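Lectin 2 (Agrocybe aegerita, PDB 4TQJ) binds carbohydrates, specifically recognising non-reducing terminal N-acetylglucosamine. Local coordinates at residues R340-L345 against G349-I354; A288-N293 against G370-V375; A177-N182 against V195-N200; W252-N257 against G263-V268; D73-G78 against V82-N87. The protein carries 1 engineered substitution. All coordinates share one frame; numbering follows the deposited sequence.

Contact 1 of 5, residues R340-L345 against G349-I354; sequences RFVVDL and GCADII
Asp352 and Asp344 carry the polar end of this contact. Asp352 OD2 takes the backbone N of Leu345 at 2.7 Å. It uses its anti lone pair, and the bond is nearly straight at 171°. Asp344 OD2 takes Gly349 N at 2.8 Å, but from above the carboxylate plane. The CG of Asp344 stands opposite the backbone N (chi1 -168°), which swings the carboxylate across the turn to Gly349. The carboxylate planes are 44° apart, and Asp344 OD1 lies 3.2 Å from Asp352 OD2. Alongside, strands 340-343 and 352-354 pair antiparallel through backbone bonds Phe341-Ile354 and Val343-Asp352, in a beta hairpin of a beta-propeller blade. Ile354 CG2 meets Phe341 CB at 3.8 Å on one face. On the Val342 side, Val342 CG1 touches Ala351 CB at 3.7 Å. The second shell fixes both acids. Asp344 OD1 takes Thr346 N and Asp344 OD2 also takes Gly17 N, while Asp352 OD1 takes Asn366 N. Met398 of strand 395-399 packs on Phe341, Val343 and Leu345. These buried acids, with Asp348 also close to Asp344 OD1, would repel if all were ionised. Backbone N-H groups probably offset that charge, though a raised pKa for one acid remains possible.

Contact 2 of 5, residues A288-N293 against G370-V375; sequences ADLTGN and GNFGPV
The Phe372 ring meets Leu290 at its edge. Leu290 CD2 lies in the ring plane, 3.8 Å from Phe372 CE2 and 3.9 Å from Phe372 CZ. The two side chains cross at about a right angle, and the CD2 methyl does the touching. The ring also packs against Val323 and Leu324 of strand 321-324 and against Ile353. Beside this apolar touch the two backbones come close. Leu290 O is 3.4 Å from Gly370 N, but the angle is too poor for a hydrogen bond. Asn366 serves both atoms instead: its ND2 donates to Leu290 O and its OD1 accepts from Gly370 N. The loop 288-293 is shaped from within by Asp289. With CG anti to the backbone N (chi1 -176°), OD1 lies over the turn. There Asp289 OD1 accepts Thr291 N at 3.0 Å from above the carboxylate plane, forming an Asx turn. Gly292 N adds a weak bond to the same oxygen. Asp289 OD2 takes Gly294 N. The direct contact is thus small and apolar, while its polar backbone atoms are joined indirectly through Asn366, which shares a loop with Gly370 and links it to the loop after strand 285-288 of the neighbouring beta-propeller blade.

Contact 3 of 5, residues A177-N182 against V195-N200; sequences ADVTGN and VFISRN
Asn182 ND2 donates to Asn200 O at 2.9 Å, with an N-H...O angle of 154°. The donor meets the carbonyl almost head-on, and the oxygen lies close to the amide plane of Asn182. The other end of that amide is held too, since Asn182 OD1 accepts His184 N. The turn that presents Asn182 is built on Asp178. Asp178 OD1 takes Gly181 N at 2.9 Å, from above the carboxylate plane, and Asn182 N adds a weak bond. This is an Asx motif. Next to it, Thr180 CG2 sits over the centre of one face of the Arg199 guanidinium, 3.7 Å from CZ. Arg199 bends at chi3 (78°), which folds its end back over the threonine methyl, and its CB and CG touch that methyl as well. Deeper in, Val179 and Ile197 reach tip to tip. Val179 CG2 is 3.6 Å from Ile197 CG2 and 3.8 Å from Ile197 CD1. Val188 of strand 186-190 packs on both residues. Asp186 ties the two segments: its OD1 takes Asn200 N, and its OD2 takes Val179 N and Thr180 N. Asn200 OD1 accepts Gly202 N, and its ND2 donates to Leu185 O and to Ile123 O, in the loop after strand 117-121. The arrangement belongs to one blade of a beta-propeller, within an FG-GAP-like repeat: the loop after strand 173-177 folds against strand 195-198 and the residues that follow it.

Contact 4 of 5, residues W252-N257 against G263-V268; sequences WVALNN and GQVKLV
Trp252 lays its indole along the partner strand, with Val265 and Leu267 around it. At the base, CB meets Val265 CG1 and Lys266 O, both at 3.9 Å. CG is set opposite the carbonyl carbon (chi1 -70°), which lays the ring against segment 263-268. On the benzene side, CE3 lies 3.7 Å from Val265 CG1 and also close to the Leu267 backbone N. CZ3 comes to 3.4 Å from Val265 O, which sits at the ring edge near its plane. CH2 then meets Leu267 CB. On the pyrrole side, NE1 and CE2 pass under Leu267 CD1. That methyl stands over the five-membered ring, 3.8 Å from its centroid and 18° off the normal, which makes a CH-pi contact. The other face of the hairpin is simpler. Val253 CG1 touches Val268 CG2 at 3.5 Å, the two side chains crossing at about a right angle. Backbone bonds run both ways between Val253 and Lys266. Farther on, Gly263 N donates to Leu255 O at 3.0 Å. Between these bonds a water bridges the two backbones: it accepts from Leu255 N and donates to Gln264 O. The short strand segments are strongly twisted against each other, 122° between their directions. No helix is near. This is the beta hairpin of the third and fourth strands of a four-stranded beta-propeller blade. Strand 266-269 is outermost, and strand 251-254 lies between it and strand 242-246, where Val253 packs on Ile244. Ala254 and Val265 rest on Ile213 of strand 210-213 in the preceding sheet, while Phe317 touches Val268.

Contact 5 of 5, residues D73-G78 against V82-N87; sequences DIVGFG and VYVSVN
Strands 73-77 and 82-85 run antiparallel, 163° between their directions and 4.7 Å apart at closest. Ile74 with Ser85 and Gly76 with Tyr83 are hydrogen-bonded pairs. Val75 with Val84 and Phe77 with Val82 are non-hydrogen-bonded pairs. Beyond the Ile74-Ser85 pair, at the open end of the hairpin, a side chain continues the ladder: Asp73 OD1 accepts Asn87 N at 2.8 Å on its anti lone pair. A water also donates to Asp73 OD1 and to Asn87 O, 2.7 Å from each. Asp73 OD2 takes Thr66 N, and both ends of the carboxylate are therefore held. On the valine face, Val82 splits its methyls. Its CG1, opposite the backbone N (chi1 -178°), meets Val75 CG1 at 3.6 Å, and its CG2 reaches Phe77 CD1 at 3.6 Å. Phe77 and Val82 lie side by side, pointing the same way. Leu120 of strand 117-121 covers Val75 and Phe77. On the other face, Ile74 CB and Ser85 CB are 3.9 Å apart, with Phe47 packed on both. Tyr83 turns its edge toward Gly78 CA. This is a beta hairpin forming the two middle strands of a propeller blade, with the next sheet on its valine face and the loop residue Phe47 on the other.

Overall arrangement
From the N terminus, contact 5 comes first and closes the hairpin loop between strands 73-77 and 82-85. Contact 3 follows and closes a loop that contains strand 186-190, joining the loop after strand 173-177 to strand 195-198. Contact 4 then closes the hairpin of strands 251-254 and 266-269. Contact 2 spans most of the next stretch, from 288-293 to 370-375, and contact 1 is nested inside it. None of the loops cross. Two direct links join blades of the beta-propeller: Asn256 ND2 to Val179 O between contacts 4 and 3, and Ala351 N to Asp289 O between contacts 1 and 2. Contact 5 lies across the chain's centre from contacts 2 and 4, with centres about 33 and 38 Å away.

Contact 1 of 5, residues R340-L345 against G349-I354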
# COMPACT_ATOMS: atom_id res chain seq x y z
N ARG A 340 -2.39 21.70 -8.37
CA ARG A 340 -1.71 20.78 -9.28
C ARG A 340 -0.54 20.07 -8.60
O ARG A 340 0.13 20.63 -7.74
CB ARG A 340 -1.28 21.50 -10.56
CG ARG A 340 -2.46 21.80 -11.50
CD ARG A 340 -2.16 22.94 -12.45
NE ARG A 340 -2.20 24.23 -11.75
CZ ARG A 340 -1.97 25.40 -12.33
NH1 ARG A 340 -1.68 25.45 -13.62
NH2 ARG A 340 -2.03 26.52 -11.62
N PHE A 341 -0.33 18.81 -9.00
CA PHE A 341 0.71 17.97 -8.41
C PHE A 341 1.44 17.20 -9.50
O PHE A 341 0.87 16.85 -10.54
CB PHE A 341 0.12 16.97 -7.41
CG PHE A 341 -0.88 17.56 -6.45
CD1 PHE A 341 -0.51 17.92 -5.17
CD2 PHE A 341 -2.21 17.75 -6.83
CE1 PHE A 341 -1.44 18.46 -4.28
CE2 PHE A 341 -3.14 18.29 -5.95
CZ PHE A 341 -2.75 18.63 -4.66
N VAL A 342 2.71 16.93 -9.24
CA VAL A 342 3.52 16.10 -10.11
C VAL A 342 4.08 14.97 -9.25
O VAL A 342 5.04 15.17 -8.50
CB VAL A 342 4.65 16.91 -10.77
CG1 VAL A 342 5.41 16.05 -11.78
CG2 VAL A 342 4.08 18.20 -11.43
N VAL A 343 3.45 13.81 -9.33
CA VAL A 343 3.76 12.66 -8.47
C VAL A 343 3.47 11.34 -9.19
O VAL A 343 2.64 11.29 -10.06
CB VAL A 343 2.93 12.68 -7.15
CG1 VAL A 343 3.32 13.85 -6.24
CG2 VAL A 343 1.44 12.69 -7.44
N ASP A 344 4.16 10.28 -8.80
CA ASP A 344 3.90 8.97 -9.37
C ASP A 344 2.59 8.43 -8.80
O ASP A 344 2.44 8.31 -7.58
CB ASP A 344 5.06 8.01 -9.07
CG ASP A 344 4.99 6.73 -9.88
OD1 ASP A 344 4.25 6.71 -10.89
OD2 ASP A 344 5.70 5.74 -9.50
N LEU A 345 1.65 8.15 -9.68
CA LEU A 345 0.38 7.54 -9.28
C LEU A 345 0.33 6.07 -9.66
O LEU A 345 -0.63 5.37 -9.30
CB LEU A 345 -0.78 8.26 -9.97
CG LEU A 345 -0.96 9.73 -9.63
CD1 LEU A 345 -1.98 10.38 -10.59
CD2 LEU A 345 -1.40 9.84 -8.18
N GLY A 349 7.81 4.89 -11.18
CA GLY A 349 8.87 5.85 -10.88
C GLY A 349 8.94 7.06 -11.82
O GLY A 349 9.87 7.87 -11.75
N CYS A 350 7.95 7.18 -12.70
CA CYS A 350 7.88 8.31 -13.61
C CYS A 350 6.66 9.15 -13.25
O CYS A 350 5.53 8.67 -13.31
CB CYS A 350 7.80 7.82 -15.06
SG CYS A 350 9.16 6.71 -15.48
N ALA A 351 6.90 10.40 -12.85
CA ALA A 351 5.83 11.18 -12.23
C ALA A 351 4.69 11.49 -13.17
O ALA A 351 4.89 11.82 -14.34
CB ALA A 351 6.37 12.44 -11.58
N ASP A 352 3.47 11.41 -12.64
CA ASP A 352 2.30 11.70 -13.43
C ASP A 352 1.79 13.07 -13.02
O ASP A 352 2.34 13.70 -12.09
CB ASP A 352 1.25 10.61 -13.19
CG ASP A 352 1.82 9.22 -13.34
OD1 ASP A 352 2.19 8.87 -14.48
OD2 ASP A 352 1.96 8.48 -12.34
N ILE A 353 0.75 13.53 -13.69
CA ILE A 353 0.22 14.85 -13.42
C ILE A 353 -1.24 14.75 -13.06
O ILE A 353 -2.03 14.15 -13.79
CB ILE A 353 0.43 15.80 -14.62
CG1 ILE A 353 1.89 16.29 -14.64
CG2 ILE A 353 -0.54 16.98 -14.54
CD1 ILE A 353 2.37 16.72 -16.01
N ILE A 354 -1.60 15.34 -11.92
CA ILE A 354 -2.99 15.37 -11.49
C ILE A 354 -3.35 16.79 -11.09
O ILE A 354 -2.55 17.50 -10.47
CB ILE A 354 -3.27 14.39 -10.33
CG1 ILE A 354 -4.73 14.51 -9.86
CG2 ILE A 354 -2.34 14.65 -9.17
CD1 ILE A 354 -5.16 13.44 -8.85

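Contact 2 of 5, residues A288-N293 against G370-V375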
# COMPACT_ATOMS: atom_id res chain seq x y z
N ALA A 288 10.67 16.87 -10.37
CA ALA A 288 10.16 15.53 -10.12
C ALA A 288 10.84 14.56 -11.06
O ALA A 288 11.34 14.97 -12.11
CB ALA A 288 8.65 15.49 -10.32
N ASP A 289 10.89 13.28 -10.70
CA ASP A 289 11.53 12.29 -11.56
C ASP A 289 10.55 11.80 -12.61
O ASP A 289 9.66 11.00 -12.31
CB ASP A 289 12.09 11.10 -10.76
CG ASP A 289 12.85 10.12 -11.64
OD1 ASP A 289 12.92 10.36 -12.86
OD2 ASP A 289 13.38 9.12 -11.13
N LEU A 290 10.70 12.27 -13.84
CA LEU A 290 9.74 11.92 -14.89
C LEU A 290 10.20 10.74 -15.73
O LEU A 290 9.51 10.35 -16.65
CB LEU A 290 9.41 13.13 -15.79
CG LEU A 290 8.21 13.99 -15.39
CD1 LEU A 290 8.36 14.59 -13.99
CD2 LEU A 290 7.99 15.10 -16.42
N THR A 291 11.36 10.17 -15.40
CA THR A 291 11.88 9.08 -16.21
C THR A 291 12.32 7.83 -15.45
O THR A 291 12.83 6.89 -16.04
CB THR A 291 13.03 9.55 -17.09
OG1 THR A 291 14.08 10.04 -16.25
CG2 THR A 291 12.55 10.67 -18.04
N GLY A 292 12.11 7.82 -14.13
CA GLY A 292 12.42 6.64 -13.35
C GLY A 292 13.90 6.37 -13.16
O GLY A 292 14.28 5.28 -12.75
N ASN A 293 14.74 7.36 -13.44
CA ASN A 293 16.18 7.16 -13.24
C ASN A 293 16.74 7.71 -11.94
O ASN A 293 17.95 7.65 -11.72
CB ASN A 293 16.98 7.69 -14.43
CG ASN A 293 16.85 9.20 -14.61
OD1 ASN A 293 16.18 9.89 -13.82
ND2 ASN A 293 17.50 9.73 -15.65
N GLY A 370 8.65 10.13 -19.95
CA GLY A 370 8.57 11.57 -19.77
C GLY A 370 7.55 12.21 -20.68
O GLY A 370 7.40 13.43 -20.70
N ASN A 371 6.86 11.39 -21.47
CA ASN A 371 5.79 11.91 -22.30
C ASN A 371 4.48 11.66 -21.58
O ASN A 371 4.45 10.90 -20.60
CB ASN A 371 5.80 11.25 -23.69
CG ASN A 371 7.19 11.21 -24.30
OD1 ASN A 371 7.79 12.26 -24.59
ND2 ASN A 371 7.70 10.01 -24.49
N PHE A 372 3.41 12.30 -22.03
CA PHE A 372 2.14 12.22 -21.33
C PHE A 372 0.99 11.77 -22.19
O PHE A 372 0.92 12.10 -23.37
CB PHE A 372 1.83 13.53 -20.60
CG PHE A 372 2.70 13.74 -19.40
CD1 PHE A 372 2.28 13.33 -18.15
CD2 PHE A 372 3.98 14.27 -19.53
CE1 PHE A 372 3.10 13.48 -17.04
CE2 PHE A 372 4.80 14.42 -18.43
CZ PHE A 372 4.36 14.02 -17.18
N GLY A 373 0.11 10.98 -21.59
CA GLY A 373 -1.03 10.43 -22.31
C GLY A 373 -2.20 11.40 -22.30
O GLY A 373 -2.09 12.50 -21.76
N PRO A 374 -3.33 10.99 -22.90
CA PRO A 374 -4.49 11.88 -22.92
C PRO A 374 -4.98 12.19 -21.52
O PRO A 374 -4.91 11.34 -20.62
CB PRO A 374 -5.54 11.08 -23.71
CG PRO A 374 -5.05 9.69 -23.72
CD PRO A 374 -3.56 9.74 -23.63
N VAL A 375 -5.48 13.40 -21.33
CA VAL A 375 -6.03 13.81 -20.05
C VAL A 375 -7.32 13.05 -19.83
O VAL A 375 -8.06 12.79 -20.77
CB VAL A 375 -6.34 15.32 -20.02
CG1 VAL A 375 -7.01 15.71 -18.72
CG2 VAL A 375 -5.05 16.12 -20.25

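Contact 3 of 5, residues A177-N182 against V195-N200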
# COMPACT_ATOMS: atom_id res chain seq x y z
N ALA A 177 17.04 18.16 3.78
CA ALA A 177 17.45 17.25 2.73
C ALA A 177 18.79 16.64 3.10
O ALA A 177 19.57 17.25 3.82
CB ALA A 177 17.56 17.99 1.40
N ASP A 178 19.07 15.45 2.60
CA ASP A 178 20.39 14.88 2.80
C ASP A 178 21.33 15.43 1.75
O ASP A 178 21.27 15.03 0.58
CB ASP A 178 20.35 13.35 2.71
CG ASP A 178 21.67 12.73 3.08
OD1 ASP A 178 22.56 13.47 3.54
OD2 ASP A 178 21.83 11.51 2.90
N VAL A 179 22.19 16.36 2.16
CA VAL A 179 23.22 16.90 1.27
C VAL A 179 24.60 16.36 1.64
O VAL A 179 25.50 16.34 0.80
CB VAL A 179 23.25 18.44 1.30
CG1 VAL A 179 21.91 19.02 0.88
CG2 VAL A 179 23.61 18.94 2.69
N THR A 180 24.79 15.92 2.88
CA THR A 180 26.10 15.41 3.30
C THR A 180 26.36 14.00 2.82
O THR A 180 27.51 13.56 2.77
CB THR A 180 26.29 15.41 4.83
OG1 THR A 180 25.36 14.48 5.42
CG2 THR A 180 26.08 16.80 5.41
N GLY A 181 25.30 13.28 2.48
CA GLY A 181 25.42 11.91 2.01
C GLY A 181 25.46 10.84 3.09
O GLY A 181 25.94 9.74 2.84
N ASN A 182 24.97 11.15 4.29
CA ASN A 182 24.99 10.16 5.38
C ASN A 182 23.63 9.54 5.66
O ASN A 182 23.43 8.93 6.72
CB ASN A 182 25.59 10.76 6.66
CG ASN A 182 24.67 11.77 7.32
OD1 ASN A 182 23.68 12.20 6.73
ND2 ASN A 182 25.00 12.16 8.55
N VAL A 195 23.66 30.21 0.81
CA VAL A 195 22.97 28.98 1.19
C VAL A 195 23.82 28.37 2.30
O VAL A 195 25.03 28.23 2.14
CB VAL A 195 22.86 27.99 0.01
CG1 VAL A 195 22.15 26.69 0.46
CG2 VAL A 195 22.14 28.62 -1.17
N PHE A 196 23.18 28.05 3.42
CA PHE A 196 23.87 27.47 4.57
C PHE A 196 23.42 26.03 4.72
O PHE A 196 22.27 25.70 4.40
CB PHE A 196 23.50 28.20 5.88
CG PHE A 196 24.01 29.62 5.99
CD1 PHE A 196 25.30 29.88 6.44
CD2 PHE A 196 23.18 30.70 5.66
CE1 PHE A 196 25.77 31.19 6.55
CE2 PHE A 196 23.65 32.01 5.78
CZ PHE A 196 24.95 32.26 6.22
N ILE A 197 24.30 25.18 5.21
CA ILE A 197 23.93 23.82 5.59
C ILE A 197 24.26 23.61 7.06
O ILE A 197 25.29 24.09 7.54
CB ILE A 197 24.73 22.77 4.80
CG1 ILE A 197 24.56 22.95 3.30
CG2 ILE A 197 24.33 21.34 5.23
CD1 ILE A 197 23.16 22.70 2.80
N SER A 198 23.38 22.92 7.79
CA SER A 198 23.73 22.36 9.08
C SER A 198 23.61 20.86 9.00
O SER A 198 22.50 20.33 8.81
CB SER A 198 22.81 22.86 10.19
OG SER A 198 23.23 24.13 10.62
N ARG A 199 24.74 20.17 9.13
CA ARG A 199 24.79 18.73 8.95
C ARG A 199 24.07 18.04 10.08
O ARG A 199 24.29 18.36 11.25
CB ARG A 199 26.24 18.25 8.92
CG ARG A 199 27.19 19.19 8.21
CD ARG A 199 28.65 18.83 8.48
NE ARG A 199 29.07 17.68 7.69
CZ ARG A 199 29.48 17.75 6.43
NH1 ARG A 199 29.51 18.93 5.81
NH2 ARG A 199 29.84 16.65 5.78
N ASN A 200 23.23 17.08 9.73
CA ASN A 200 22.64 16.18 10.69
C ASN A 200 23.68 15.15 11.07
O ASN A 200 24.14 14.39 10.22
CB ASN A 200 21.42 15.51 10.07
CG ASN A 200 20.68 14.62 11.04
OD1 ASN A 200 21.27 14.01 11.93
ND2 ASN A 200 19.38 14.53 10.86

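Contact 4 of 5, residues W252-N257 against G263-V268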
# COMPACT_ATOMS: atom_id res chain seq x y z
N TRP A 252 19.19 27.64 -13.01
CA TRP A 252 20.57 27.59 -12.55
C TRP A 252 20.73 26.43 -11.57
O TRP A 252 19.89 26.27 -10.68
CB TRP A 252 20.88 28.88 -11.81
CG TRP A 252 20.96 30.07 -12.71
CD1 TRP A 252 19.94 30.90 -13.08
CD2 TRP A 252 22.14 30.55 -13.37
NE1 TRP A 252 20.41 31.88 -13.93
CE2 TRP A 252 21.76 31.69 -14.12
CE3 TRP A 252 23.47 30.14 -13.38
CZ2 TRP A 252 22.68 32.42 -14.89
CZ3 TRP A 252 24.39 30.86 -14.16
CH2 TRP A 252 23.98 31.99 -14.89
N VAL A 253 21.79 25.63 -11.71
CA VAL A 253 22.08 24.63 -10.69
C VAL A 253 23.51 24.64 -10.18
O VAL A 253 24.45 25.07 -10.87
CB VAL A 253 21.63 23.17 -11.08
CG1 VAL A 253 20.64 23.15 -12.23
CG2 VAL A 253 22.83 22.30 -11.35
N ALA A 254 23.66 24.17 -8.94
CA ALA A 254 24.95 23.91 -8.36
C ALA A 254 24.91 22.47 -7.83
O ALA A 254 24.05 22.13 -7.00
CB ALA A 254 25.24 24.87 -7.24
N LEU A 255 25.84 21.65 -8.30
CA LEU A 255 25.82 20.24 -7.98
C LEU A 255 26.60 19.90 -6.70
O LEU A 255 27.69 20.43 -6.44
CB LEU A 255 26.32 19.41 -9.16
CG LEU A 255 25.58 19.53 -10.50
CD1 LEU A 255 26.38 18.80 -11.57
CD2 LEU A 255 24.15 18.97 -10.42
N ASN A 256 26.01 19.02 -5.91
CA ASN A 256 26.58 18.47 -4.68
C ASN A 256 27.64 17.45 -5.05
O ASN A 256 27.39 16.61 -5.90
CB ASN A 256 25.46 17.78 -3.88
CG ASN A 256 25.88 17.41 -2.46
OD1 ASN A 256 27.04 17.09 -2.18
ND2 ASN A 256 24.92 17.45 -1.55
N ASN A 257 28.81 17.52 -4.42
CA ASN A 257 29.88 16.57 -4.72
C ASN A 257 29.60 15.21 -4.09
O ASN A 257 30.35 14.25 -4.29
CB ASN A 257 31.24 17.08 -4.25
CG ASN A 257 31.47 16.88 -2.76
OD1 ASN A 257 30.57 17.09 -1.93
ND2 ASN A 257 32.69 16.49 -2.40
N GLY A 263 29.48 22.81 -6.33
CA GLY A 263 30.24 23.34 -7.44
C GLY A 263 29.70 24.67 -7.96
O GLY A 263 28.79 25.25 -7.38
N GLN A 264 30.28 25.16 -9.05
CA GLN A 264 29.88 26.45 -9.58
C GLN A 264 28.42 26.45 -10.06
O GLN A 264 27.88 25.42 -10.46
CB GLN A 264 30.82 26.91 -10.70
CG GLN A 264 30.92 25.94 -11.86
CD GLN A 264 31.84 26.44 -12.96
OE1 GLN A 264 32.83 25.78 -13.31
NE2 GLN A 264 31.52 27.62 -13.53
N VAL A 265 27.80 27.62 -10.00
CA VAL A 265 26.39 27.76 -10.35
C VAL A 265 26.24 28.03 -11.84
O VAL A 265 26.66 29.09 -12.33
CB VAL A 265 25.77 28.90 -9.55
CG1 VAL A 265 24.32 29.13 -9.97
CG2 VAL A 265 25.89 28.61 -8.06
N LYS A 266 25.64 27.09 -12.55
CA LYS A 266 25.57 27.14 -14.01
C LYS A 266 24.14 27.17 -14.54
O LYS A 266 23.24 26.60 -13.94
CB LYS A 266 26.30 25.93 -14.62
CG LYS A 266 27.74 25.76 -14.15
CD LYS A 266 28.42 24.60 -14.88
CE LYS A 266 29.59 24.06 -14.08
NZ LYS A 266 30.79 23.76 -14.93
N LEU A 267 23.95 27.84 -15.67
CA LEU A 267 22.65 27.88 -16.34
C LEU A 267 22.49 26.62 -17.18
O LEU A 267 23.20 26.45 -18.17
CB LEU A 267 22.54 29.11 -17.25
CG LEU A 267 21.16 29.21 -17.93
CD1 LEU A 267 20.20 29.85 -16.96
CD2 LEU A 267 21.18 30.01 -19.24
N VAL A 268 21.55 25.76 -16.80
CA VAL A 268 21.39 24.47 -17.48
C VAL A 268 20.22 24.43 -18.46
O VAL A 268 20.17 23.56 -19.32
CB VAL A 268 21.19 23.33 -16.47
CG1 VAL A 268 22.41 23.19 -15.55
CG2 VAL A 268 19.92 23.57 -15.68
O HOH W 1 27.66 22.74 -10.14

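Contact 5 of 5, residues D73-G78 against V82-N87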
# COMPACT_ATOMS: atom_id res chain seq x y z
N ASP A 73 -0.12 8.82 9.52
CA ASP A 73 -1.09 9.31 10.48
C ASP A 73 -1.38 10.76 10.20
O ASP A 73 -0.54 11.46 9.60
CB ASP A 73 -0.51 9.20 11.88
CG ASP A 73 0.04 7.82 12.16
OD1 ASP A 73 -0.72 6.85 12.02
OD2 ASP A 73 1.24 7.71 12.51
N ILE A 74 -2.55 11.22 10.64
CA ILE A 74 -2.92 12.62 10.53
C ILE A 74 -2.31 13.39 11.68
O ILE A 74 -2.47 13.00 12.84
CB ILE A 74 -4.44 12.80 10.62
CG1 ILE A 74 -5.15 11.87 9.64
CG2 ILE A 74 -4.81 14.26 10.37
CD1 ILE A 74 -4.81 12.14 8.21
N VAL A 75 -1.62 14.48 11.37
CA VAL A 75 -1.01 15.29 12.40
C VAL A 75 -1.43 16.75 12.24
O VAL A 75 -1.33 17.32 11.15
CB VAL A 75 0.53 15.22 12.34
CG1 VAL A 75 1.12 15.99 13.51
CG2 VAL A 75 1.01 13.77 12.33
N GLY A 76 -1.93 17.34 13.32
CA GLY A 76 -2.36 18.71 13.32
C GLY A 76 -1.66 19.51 14.39
O GLY A 76 -1.59 19.07 15.55
N PHE A 77 -1.11 20.66 14.02
CA PHE A 77 -0.52 21.58 14.98
C PHE A 77 -1.59 22.59 15.34
O PHE A 77 -1.78 23.57 14.62
CB PHE A 77 0.72 22.28 14.39
CG PHE A 77 1.88 21.35 14.15
CD1 PHE A 77 2.95 21.30 15.03
CD2 PHE A 77 1.90 20.52 13.03
CE1 PHE A 77 4.02 20.44 14.81
CE2 PHE A 77 2.96 19.65 12.81
CZ PHE A 77 4.03 19.61 13.70
N GLY A 78 -2.31 22.32 16.43
CA GLY A 78 -3.42 23.15 16.85
C GLY A 78 -3.01 24.31 17.74
O GLY A 78 -1.88 24.78 17.65
N VAL A 82 0.05 19.51 19.61
CA VAL A 82 -0.02 18.65 18.45
C VAL A 82 -0.95 17.48 18.71
O VAL A 82 -0.85 16.82 19.74
CB VAL A 82 1.38 18.14 18.09
CG1 VAL A 82 1.33 17.28 16.84
CG2 VAL A 82 2.34 19.32 17.92
N TYR A 83 -1.87 17.26 17.77
CA TYR A 83 -2.86 16.19 17.87
C TYR A 83 -2.65 15.19 16.74
O TYR A 83 -2.41 15.58 15.60
CB TYR A 83 -4.27 16.77 17.76
CG TYR A 83 -4.60 17.83 18.78
CD1 TYR A 83 -5.31 17.50 19.94
CD2 TYR A 83 -4.22 19.15 18.60
CE1 TYR A 83 -5.62 18.46 20.88
CE2 TYR A 83 -4.53 20.12 19.54
CZ TYR A 83 -5.23 19.77 20.68
OH TYR A 83 -5.55 20.73 21.62
N VAL A 84 -2.76 13.90 17.06
CA VAL A 84 -2.52 12.85 16.08
C VAL A 84 -3.70 11.89 15.97
O VAL A 84 -4.25 11.46 16.98
CB VAL A 84 -1.27 12.02 16.44
CG1 VAL A 84 -1.08 10.87 15.45
CG2 VAL A 84 -0.03 12.89 16.50
N SER A 85 -4.08 11.56 14.73
CA SER A 85 -5.03 10.48 14.47
C SER A 85 -4.31 9.31 13.83
O SER A 85 -3.93 9.34 12.66
CB SER A 85 -6.17 10.94 13.55
OG SER A 85 -7.17 11.64 14.28
N VAL A 86 -4.12 8.26 14.62
CA VAL A 86 -3.35 7.12 14.17
C VAL A 86 -4.07 6.31 13.08
O VAL A 86 -5.22 5.92 13.24
CB VAL A 86 -2.96 6.23 15.36
CG1 VAL A 86 -2.29 4.94 14.89
CG2 VAL A 86 -2.04 7.01 16.31
N ASN A 87 -3.37 6.08 11.97
CA ASN A 87 -3.82 5.17 10.92
C ASN A 87 -3.69 3.72 11.39
O ASN A 87 -2.58 3.20 11.50
CB ASN A 87 -2.94 5.40 9.68
CG ASN A 87 -3.30 4.50 8.51
OD1 ASN A 87 -3.96 3.47 8.64
ND2 ASN A 87 -2.82 4.89 7.34
O HOH W 2 -0.18 4.26 12.18